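Quinoline 2-oxidoreductase large subunit (Pseudomonas putida, PDB 1T3Q) probably serves as the molybdenum-bearing subunit that hydroxylates quinoline at carbon 2, using a molybdopterin cytosine dinucleotide cofactor. Local coordinates at residues 107-111 against 157-161; 93-99 against 161-167; 100-104 against 263-267; 83-88 against 235-239. All coordinates share one frame; numbering follows the deposited sequence.

Overall arrangement
Four neighbouring pieces of the 83-111 region reach later parts of the chain. From the N terminus, 83-88 comes first. It closes the loop of contact 4 at 235-239, the end of helix 226-237. Residues 93-99 close contact 2 on 161-167, and contact 2 is nested inside contact 4. Residues 100-104 run on to contact 3 at 263-267, the start of helix 263-275. Contact 3 crosses both contact 2 and contact 4. Contact 1, 107-111 with 157-161, is nested inside the other three and shares L161 with contact 2. Contacts 3 and 4 meet through paired strands 87-89 and 99-101. All four contacts tie the hammerhead region to the cofactor-binding region.

Contact 1 (107-111 against 157-161); sequences GVTRF and ANDTL. With SO4 (sulfate ion), chain M.
R110 and N158 have the nearest CA atoms across the two segments, 6.8 Å apart, where the chain leaving strand 108-109 passes the type I turn N158-L161. R110 CG lies anti to the carbonyl carbon (chi1 -54°), and the chain then runs extended to NE. This carries the guanidinium past A157 and N158 to D159. R110 NH1 forms a salt bridge to D159 OD1, at 2.9 Å. It lies near the guanidinium plane and comes to the syn side of the carboxylate, but well out of the carboxylate plane. The two flat groups stand 87° apart. The amide of N158 lies over one face of the guanidinium, tilted by 16°. CG1 of V108 comes over the opposite face.

At the edge, a water accepts from R110 NE at 2.8 Å and from D159 N at 2.8 Å, and donates to A157 O at 3.0 Å. A sulfate, probably from the crystallisation liquor, takes further bonds. R110 NH1 reaches sulfate O1 at 2.9 Å, and R110 NH2 sulfate O3 at 2.9 Å. NH2 also bonds Y326 OH. Bonds at several edge positions should fix the rotation of the group.

N363 ND2 bonds both R110 O and A157 O. Strand 108-109, outermost within this chain in a small antiparallel sheet, pairs with strand 55-61. The turn lies between helix 147-152 and strand 165-170.

Contact 2 (93-99 against 161-167); sequences VEGFQTT and LAGNVVS
Q97 is the residue most buried by the contact, followed by V166 and L161. The backbone of Q97 is held directly: its N donates to V166 O at 2.9 Å, in the carbonyl plane. The same oxygen also receives a CA-H...O contact from F96 CA, at 3.5 Å. Q97 CG is anti to the carbonyl carbon (chi1 -71°), and the chain is extended beyond it. Its amide therefore reaches into the bend formed by L161, A162 and V165, close to backbone polar atoms.

V166 lies alongside F96, and both side chains point the same way. V166 CG1 is 3.9 Å from F96 CE1, meeting the ring obliquely. S167 CB touches the same ring at CD1, 3.7 Å away. L161 packs on the C-terminal end of 93-99. Its CD2 branch approaches T98 O to 3.3 Å and T99 CG2 to 3.8 Å.

A type II turn, V93-F96, leads into this region. A water bridges its E94 O, at 2.8 Å, to S167 OG. V166 and S167 both face A359. This is a classic beta bulge at the start of strand 165-170, where it pairs antiparallel with strand 352-360.

Contact 3 (100-104 against 263-267); sequences IQPLL and PEELL
L103 sits at the centre of the contact, against three residues at the start of helix 263-275. L103 CA is 4.9 Å from P263 CA, the nearest CA pair. L103 CD2 meets L266 CD1 at 3.6 Å and P263 CB at 4.1 Å. L103 CD1 touches L266 CB at 3.8 Å. The side chains of L103 and L266 cross at about a right angle. L267 instead slides past L103 in the opposite direction, with its CD2 3.9 Å from L103 CB. L103 CG is anti to the carbonyl carbon (chi1 -54°), which lets both branches reach the helix.

Two residues extend the contact. L104 CD1 meets L267 CD1 at 3.5 Å, the side chains crossing at a slant. Q101 crosses P263 nearly at right angles, and its NE2 comes within 3.9 Å of P263 CG.

The next shell sets these positions. Q101 lies on strand 99-101 and shares a backbone hydrogen bond with I87. V80 of helix 77-81 touches L103, L104 and L267. L104 also packs on I115 and V118 of strand 115-121, and L266 on V233, F236 and C237 of helix 226-237.

Between the two segments the contacts are largely apolar, three of the five residue pairs being leucine on leucine. The join thus relies on buried apolar surface, not on paired polar groups.

Contact 4 (83-88 against 235-239); sequences LSQGIV and MFCAI
F236, on the last turn of helix 226-237, has the largest share of the contact. It meets a loop that contains an ST turn, in which G86 N donates to S84 OG at 3.1 Å. That same S84 OG donates to F236 O, at 2.7 Å, with the donor tilted 32° from the carbonyl plane. The hydroxyl thus ties the loop to the helix end while shaping its own turn.

The F236 ring is covered on one face by backbone. G86 O lies over it toward the rim, 3.6 Å from F236 CG. I87 CA makes a CH-pi contact, 4.3 Å from the centroid of the F236 ring and 22° off the normal. F236 CG is anti to the carbonyl carbon (chi1 -61°), which turns the ring toward 86-88. At the far end of the ring, V88 CB meets F236 CE2 at 4.0 Å. L261 and L329 also touch the F236 side chain.

C237 comes next and brings its CA to the backbone of S84, 5.5 Å from S84 CA. A238 then leaves helical geometry with positive phi. Waters bridge the segments here: one donates to both L83 O and F236 O, and another lies 2.7 Å from L83 O and 2.8 Å from C237 O.

Contact 1 (107-111 against 157-161)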
# COMPACT_ATOMS: atom_id res chain seq x y z
N GLY B 107 -6.71 38.01 0.34
CA GLY B 107 -7.04 39.42 0.46
C GLY B 107 -7.07 39.91 1.90
O GLY B 107 -6.85 41.09 2.16
N VAL B 108 -7.36 39.00 2.83
CA VAL B 108 -7.41 39.37 4.24
C VAL B 108 -7.13 38.15 5.11
O VAL B 108 -7.50 37.03 4.76
CB VAL B 108 -8.81 39.94 4.61
CG1 VAL B 108 -9.88 38.90 4.33
CG2 VAL B 108 -8.84 40.36 6.06
N THR B 109 -6.46 38.36 6.24
CA THR B 109 -6.17 37.27 7.17
C THR B 109 -6.98 37.57 8.43
O THR B 109 -7.14 38.74 8.80
CB THR B 109 -4.66 37.16 7.51
OG1 THR B 109 -4.21 38.36 8.15
CG2 THR B 109 -3.86 36.95 6.23
N ARG B 110 -7.48 36.53 9.09
CA ARG B 110 -8.30 36.75 10.27
C ARG B 110 -7.79 36.20 11.60
O ARG B 110 -8.53 36.14 12.57
CB ARG B 110 -9.71 36.25 9.98
CG ARG B 110 -10.30 36.86 8.71
CD ARG B 110 -11.78 36.57 8.60
NE ARG B 110 -12.40 37.21 7.45
CZ ARG B 110 -12.48 36.68 6.23
NH1 ARG B 110 -13.08 37.35 5.25
NH2 ARG B 110 -11.97 35.48 5.99
N PHE B 111 -6.53 35.80 11.63
CA PHE B 111 -5.91 35.33 12.86
C PHE B 111 -4.44 34.99 12.64
O PHE B 111 -4.06 34.56 11.55
CB PHE B 111 -6.69 34.15 13.48
CG PHE B 111 -6.54 32.84 12.74
CD1 PHE B 111 -5.48 31.98 13.03
CD2 PHE B 111 -7.48 32.45 11.80
CE1 PHE B 111 -5.36 30.75 12.39
CE2 PHE B 111 -7.37 31.21 11.15
CZ PHE B 111 -6.31 30.36 11.45
N ALA B 157 -14.56 40.69 13.81
CA ALA B 157 -13.56 39.65 13.57
C ALA B 157 -13.59 39.08 12.16
O ALA B 157 -12.55 38.98 11.50
CB ALA B 157 -13.74 38.52 14.59
N ASN B 158 -14.78 38.70 11.70
CA ASN B 158 -14.95 38.11 10.38
C ASN B 158 -15.91 38.98 9.57
O ASN B 158 -17.11 38.99 9.83
CB ASN B 158 -15.49 36.69 10.56
CG ASN B 158 -15.55 35.91 9.26
OD1 ASN B 158 -15.34 34.69 9.24
ND2 ASN B 158 -15.86 36.59 8.17
N ASP B 159 -15.37 39.70 8.59
CA ASP B 159 -16.18 40.60 7.78
C ASP B 159 -17.27 39.98 6.91
O ASP B 159 -18.08 40.71 6.33
CB ASP B 159 -15.28 41.49 6.89
CG ASP B 159 -14.38 40.69 5.96
OD1 ASP B 159 -14.80 39.61 5.49
OD2 ASP B 159 -13.26 41.15 5.69
N THR B 160 -17.31 38.66 6.81
CA THR B 160 -18.35 38.02 6.02
C THR B 160 -19.58 37.80 6.90
O THR B 160 -20.62 37.34 6.42
CB THR B 160 -17.90 36.64 5.47
OG1 THR B 160 -17.74 35.72 6.57
CG2 THR B 160 -16.59 36.76 4.71
N LEU B 161 -19.45 38.12 8.18
CA LEU B 161 -20.55 37.94 9.12
C LEU B 161 -21.23 39.25 9.51
O LEU B 161 -20.69 40.33 9.30
CB LEU B 161 -20.05 37.26 10.40
CG LEU B 161 -19.31 35.93 10.27
CD1 LEU B 161 -18.95 35.42 11.66
CD2 LEU B 161 -20.16 34.92 9.53
S SO4 M . -12.84 35.39 2.11
O1 SO4 M . -13.49 36.67 2.46
O2 SO4 M . -11.56 35.66 1.42
O3 SO4 M . -12.58 34.61 3.34
O4 SO4 M . -13.72 34.62 1.21
O HOH W 1 -12.58 39.80 8.60

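Contact 2 (93-99 against 161-167)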
# COMPACT_ATOMS: atom_id res chain seq x y z
N VAL B 93 -29.53 25.58 13.58
CA VAL B 93 -29.86 26.29 14.80
C VAL B 93 -30.31 27.70 14.45
O VAL B 93 -29.62 28.41 13.72
CB VAL B 93 -28.63 26.35 15.74
CG1 VAL B 93 -28.92 27.25 16.93
CG2 VAL B 93 -28.26 24.94 16.21
N GLU B 94 -31.45 28.11 14.99
CA GLU B 94 -31.99 29.44 14.71
C GLU B 94 -31.01 30.57 15.03
O GLU B 94 -30.52 30.67 16.16
CB GLU B 94 -33.29 29.66 15.48
CG GLU B 94 -33.98 30.99 15.15
CD GLU B 94 -35.16 31.28 16.04
OE1 GLU B 94 -35.84 32.31 15.82
OE2 GLU B 94 -35.42 30.49 16.98
N GLY B 95 -30.73 31.41 14.04
CA GLY B 95 -29.83 32.53 14.24
C GLY B 95 -28.35 32.21 14.09
O GLY B 95 -27.50 33.09 14.19
N PHE B 96 -28.02 30.95 13.83
CA PHE B 96 -26.63 30.55 13.68
C PHE B 96 -26.02 31.18 12.42
O PHE B 96 -26.63 31.14 11.36
CB PHE B 96 -26.50 29.03 13.57
CG PHE B 96 -25.08 28.54 13.54
CD1 PHE B 96 -24.35 28.39 14.72
CD2 PHE B 96 -24.45 28.26 12.33
CE1 PHE B 96 -23.02 27.97 14.69
CE2 PHE B 96 -23.12 27.84 12.29
CZ PHE B 96 -22.40 27.70 13.48
N GLN B 97 -24.82 31.73 12.55
CA GLN B 97 -24.15 32.34 11.42
C GLN B 97 -23.15 31.39 10.77
O GLN B 97 -22.13 31.03 11.37
CB GLN B 97 -23.43 33.62 11.84
CG GLN B 97 -24.35 34.79 12.17
CD GLN B 97 -23.63 36.11 12.11
OE1 GLN B 97 -23.15 36.63 13.13
NE2 GLN B 97 -23.52 36.67 10.91
N THR B 98 -23.44 30.99 9.54
CA THR B 98 -22.58 30.09 8.79
C THR B 98 -21.26 30.79 8.48
O THR B 98 -21.23 32.01 8.31
CB THR B 98 -23.22 29.69 7.45
OG1 THR B 98 -24.38 28.89 7.69
CG2 THR B 98 -22.24 28.92 6.59
N THR B 99 -20.18 30.03 8.43
CA THR B 99 -18.90 30.61 8.07
C THR B 99 -18.31 29.73 6.98
O THR B 99 -18.61 28.54 6.89
CB THR B 99 -17.89 30.67 9.25
OG1 THR B 99 -17.68 29.36 9.78
CG2 THR B 99 -18.40 31.60 10.35
N LEU B 161 -19.45 38.12 8.18
CA LEU B 161 -20.55 37.94 9.12
C LEU B 161 -21.23 39.25 9.51
O LEU B 161 -20.69 40.33 9.30
CB LEU B 161 -20.05 37.26 10.40
CG LEU B 161 -19.31 35.93 10.27
CD1 LEU B 161 -18.95 35.42 11.66
CD2 LEU B 161 -20.16 34.92 9.53
N ALA B 162 -22.41 39.13 10.09
CA ALA B 162 -23.16 40.29 10.56
C ALA B 162 -22.93 40.35 12.06
O ALA B 162 -23.64 39.71 12.84
CB ALA B 162 -24.64 40.11 10.25
N GLY B 163 -21.93 41.12 12.47
CA GLY B 163 -21.63 41.24 13.89
C GLY B 163 -20.77 40.07 14.33
O GLY B 163 -20.50 39.16 13.55
N ASN B 164 -20.33 40.09 15.58
CA ASN B 164 -19.46 39.03 16.09
C ASN B 164 -20.18 37.88 16.78
O ASN B 164 -19.55 36.89 17.14
CB ASN B 164 -18.42 39.62 17.04
CG ASN B 164 -17.50 40.61 16.35
OD1 ASN B 164 -17.00 40.35 15.26
ND2 ASN B 164 -17.28 41.75 16.99
N VAL B 165 -21.50 38.00 16.97
CA VAL B 165 -22.23 36.92 17.62
C VAL B 165 -22.58 35.83 16.61
O VAL B 165 -23.51 35.97 15.82
CB VAL B 165 -23.52 37.44 18.29
CG1 VAL B 165 -24.25 36.28 18.97
CG2 VAL B 165 -23.16 38.52 19.32
N VAL B 166 -21.81 34.75 16.64
CA VAL B 166 -22.02 33.63 15.73
C VAL B 166 -23.30 32.87 16.09
O VAL B 166 -24.03 32.41 15.21
CB VAL B 166 -20.82 32.66 15.77
CG1 VAL B 166 -21.14 31.38 15.01
CG2 VAL B 166 -19.60 33.34 15.16
N SER B 167 -23.57 32.73 17.38
CA SER B 167 -24.77 32.03 17.82
C SER B 167 -25.18 32.45 19.21
O SER B 167 -24.34 32.70 20.08
CB SER B 167 -24.56 30.52 17.78
OG SER B 167 -25.75 29.84 18.18
O HOH W 2 -27.96 31.22 17.01

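Contact 3 (100-104 against 263-267)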
# COMPACT_ATOMS: atom_id res chain seq x y z
N ILE B 100 -17.50 30.34 6.12
CA ILE B 100 -16.83 29.62 5.06
C ILE B 100 -15.37 29.97 5.28
O ILE B 100 -14.98 31.12 5.09
CB ILE B 100 -17.28 30.11 3.66
CG1 ILE B 100 -18.79 29.89 3.50
CG2 ILE B 100 -16.51 29.36 2.58
CD1 ILE B 100 -19.32 30.25 2.11
N GLN B 101 -14.58 29.01 5.74
CA GLN B 101 -13.18 29.29 5.98
C GLN B 101 -12.36 28.99 4.74
O GLN B 101 -12.33 27.86 4.26
CB GLN B 101 -12.64 28.47 7.15
CG GLN B 101 -11.15 28.65 7.37
CD GLN B 101 -10.61 27.88 8.57
OE1 GLN B 101 -11.34 27.12 9.21
NE2 GLN B 101 -9.33 28.06 8.86
N PRO B 102 -11.70 30.01 4.19
CA PRO B 102 -10.90 29.76 2.99
C PRO B 102 -9.69 28.92 3.38
O PRO B 102 -9.16 29.05 4.49
CB PRO B 102 -10.52 31.17 2.54
CG PRO B 102 -10.34 31.89 3.84
CD PRO B 102 -11.53 31.40 4.66
N LEU B 103 -9.26 28.03 2.49
CA LEU B 103 -8.11 27.18 2.78
C LEU B 103 -6.89 28.07 3.01
O LEU B 103 -6.08 27.81 3.91
CB LEU B 103 -7.88 26.20 1.62
CG LEU B 103 -9.12 25.37 1.26
CD1 LEU B 103 -8.74 24.29 0.25
CD2 LEU B 103 -9.72 24.72 2.51
N LEU B 104 -6.77 29.12 2.21
CA LEU B 104 -5.69 30.08 2.34
C LEU B 104 -6.33 31.46 2.38
O LEU B 104 -7.28 31.72 1.64
CB LEU B 104 -4.75 30.02 1.13
CG LEU B 104 -3.39 29.35 1.33
CD1 LEU B 104 -3.60 27.87 1.63
CD2 LEU B 104 -2.56 29.52 0.06
N PRO B 263 -7.89 22.53 6.80
CA PRO B 263 -7.66 23.10 5.48
C PRO B 263 -6.56 22.31 4.76
O PRO B 263 -6.66 22.03 3.57
CB PRO B 263 -7.23 24.53 5.80
CG PRO B 263 -8.07 24.86 6.99
CD PRO B 263 -7.99 23.59 7.83
N GLU B 264 -5.52 21.94 5.50
CA GLU B 264 -4.41 21.20 4.92
C GLU B 264 -4.80 19.86 4.29
O GLU B 264 -4.17 19.44 3.32
CB GLU B 264 -3.30 20.99 5.95
CG GLU B 264 -2.62 22.27 6.39
CD GLU B 264 -3.23 22.90 7.63
OE1 GLU B 264 -4.47 22.81 7.80
OE2 GLU B 264 -2.48 23.49 8.42
N GLU B 265 -5.83 19.20 4.82
CA GLU B 265 -6.25 17.92 4.24
C GLU B 265 -6.77 18.16 2.82
O GLU B 265 -6.51 17.38 1.91
CB GLU B 265 -7.35 17.27 5.09
CG GLU B 265 -6.85 16.79 6.44
CD GLU B 265 -7.96 16.24 7.33
OE1 GLU B 265 -7.87 15.05 7.73
OE2 GLU B 265 -8.92 16.98 7.63
N LEU B 266 -7.49 19.26 2.64
CA LEU B 266 -8.01 19.57 1.32
C LEU B 266 -6.85 20.02 0.45
O LEU B 266 -6.74 19.61 -0.70
CB LEU B 266 -9.06 20.68 1.40
CG LEU B 266 -10.31 20.35 2.23
CD1 LEU B 266 -11.29 21.52 2.16
CD2 LEU B 266 -10.96 19.09 1.71
N LEU B 267 -5.97 20.85 1.01
CA LEU B 267 -4.84 21.36 0.26
C LEU B 267 -3.95 20.29 -0.33
O LEU B 267 -3.59 20.37 -1.50
CB LEU B 267 -4.02 22.33 1.11
CG LEU B 267 -4.69 23.68 1.38
CD1 LEU B 267 -3.92 24.44 2.44
CD2 LEU B 267 -4.77 24.49 0.07

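Contact 4 (83-88 against 235-239)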
# COMPACT_ATOMS: atom_id res chain seq x y z
N LEU B 83 -9.96 26.72 -6.98
CA LEU B 83 -10.21 25.29 -6.85
C LEU B 83 -11.23 24.95 -5.77
O LEU B 83 -11.93 23.95 -5.86
CB LEU B 83 -8.89 24.57 -6.57
CG LEU B 83 -7.81 24.83 -7.62
CD1 LEU B 83 -6.48 24.23 -7.16
CD2 LEU B 83 -8.24 24.24 -8.96
N SER B 84 -11.31 25.79 -4.74
CA SER B 84 -12.24 25.57 -3.65
C SER B 84 -12.46 26.84 -2.85
O SER B 84 -11.52 27.57 -2.55
CB SER B 84 -11.71 24.47 -2.72
OG SER B 84 -12.49 24.37 -1.55
N GLN B 85 -13.72 27.10 -2.49
CA GLN B 85 -14.05 28.29 -1.72
C GLN B 85 -13.72 28.04 -0.25
O GLN B 85 -13.68 28.98 0.55
CB GLN B 85 -15.53 28.65 -1.88
CG GLN B 85 -16.47 27.84 -1.01
CD GLN B 85 -17.93 28.27 -1.16
OE1 GLN B 85 -18.23 29.46 -1.30
NE2 GLN B 85 -18.84 27.30 -1.10
N GLY B 86 -13.48 26.79 0.11
CA GLY B 86 -13.13 26.48 1.49
C GLY B 86 -14.11 25.62 2.27
O GLY B 86 -15.01 24.99 1.72
N ILE B 87 -13.93 25.62 3.59
CA ILE B 87 -14.75 24.82 4.48
C ILE B 87 -16.01 25.53 4.93
O ILE B 87 -15.95 26.51 5.67
CB ILE B 87 -13.94 24.43 5.74
CG1 ILE B 87 -12.65 23.71 5.32
CG2 ILE B 87 -14.78 23.55 6.65
CD1 ILE B 87 -11.72 23.38 6.48
N VAL B 88 -17.16 25.04 4.46
CA VAL B 88 -18.46 25.61 4.81
C VAL B 88 -18.94 24.92 6.08
O VAL B 88 -19.11 23.71 6.12
CB VAL B 88 -19.49 25.37 3.69
CG1 VAL B 88 -20.82 26.03 4.05
CG2 VAL B 88 -18.96 25.91 2.38
N MET B 235 -17.01 17.08 -1.68
CA MET B 235 -17.85 18.27 -1.79
C MET B 235 -17.09 19.59 -1.94
O MET B 235 -17.41 20.39 -2.82
CB MET B 235 -18.79 18.35 -0.59
CG MET B 235 -19.68 17.13 -0.44
SD MET B 235 -21.25 17.49 0.36
CE MET B 235 -20.94 17.04 2.01
N PHE B 236 -16.10 19.82 -1.09
CA PHE B 236 -15.35 21.07 -1.12
C PHE B 236 -14.31 21.18 -2.24
O PHE B 236 -13.86 22.28 -2.55
CB PHE B 236 -14.70 21.31 0.24
CG PHE B 236 -15.69 21.44 1.37
CD1 PHE B 236 -15.34 21.09 2.67
CD2 PHE B 236 -16.98 21.91 1.13
CE1 PHE B 236 -16.26 21.21 3.72
CE2 PHE B 236 -17.91 22.03 2.18
CZ PHE B 236 -17.54 21.68 3.47
N CYS B 237 -13.94 20.06 -2.85
CA CYS B 237 -12.97 20.08 -3.94
C CYS B 237 -13.64 19.67 -5.25
O CYS B 237 -13.00 19.64 -6.30
CB CYS B 237 -11.80 19.12 -3.66
SG CYS B 237 -10.82 19.56 -2.22
N ALA B 238 -14.93 19.35 -5.17
CA ALA B 238 -15.69 18.94 -6.35
C ALA B 238 -15.02 17.76 -7.06
O ALA B 238 -14.75 17.81 -8.26
CB ALA B 238 -15.84 20.11 -7.31
N ILE B 239 -14.74 16.71 -6.29
CA ILE B 239 -14.13 15.50 -6.82
C ILE B 239 -15.15 14.39 -6.57
O ILE B 239 -15.68 14.28 -5.46
CB ILE B 239 -12.81 15.17 -6.09
CG1 ILE B 239 -11.78 16.28 -6.38
CG2 ILE B 239 -12.27 13.81 -6.54
CD1 ILE B 239 -10.43 16.08 -5.71
O HOH W 3 -11.35 21.67 -7.23
O HOH W 4 -14.53 22.84 -5.67
O HOH W 5 -15.69 25.10 -3.27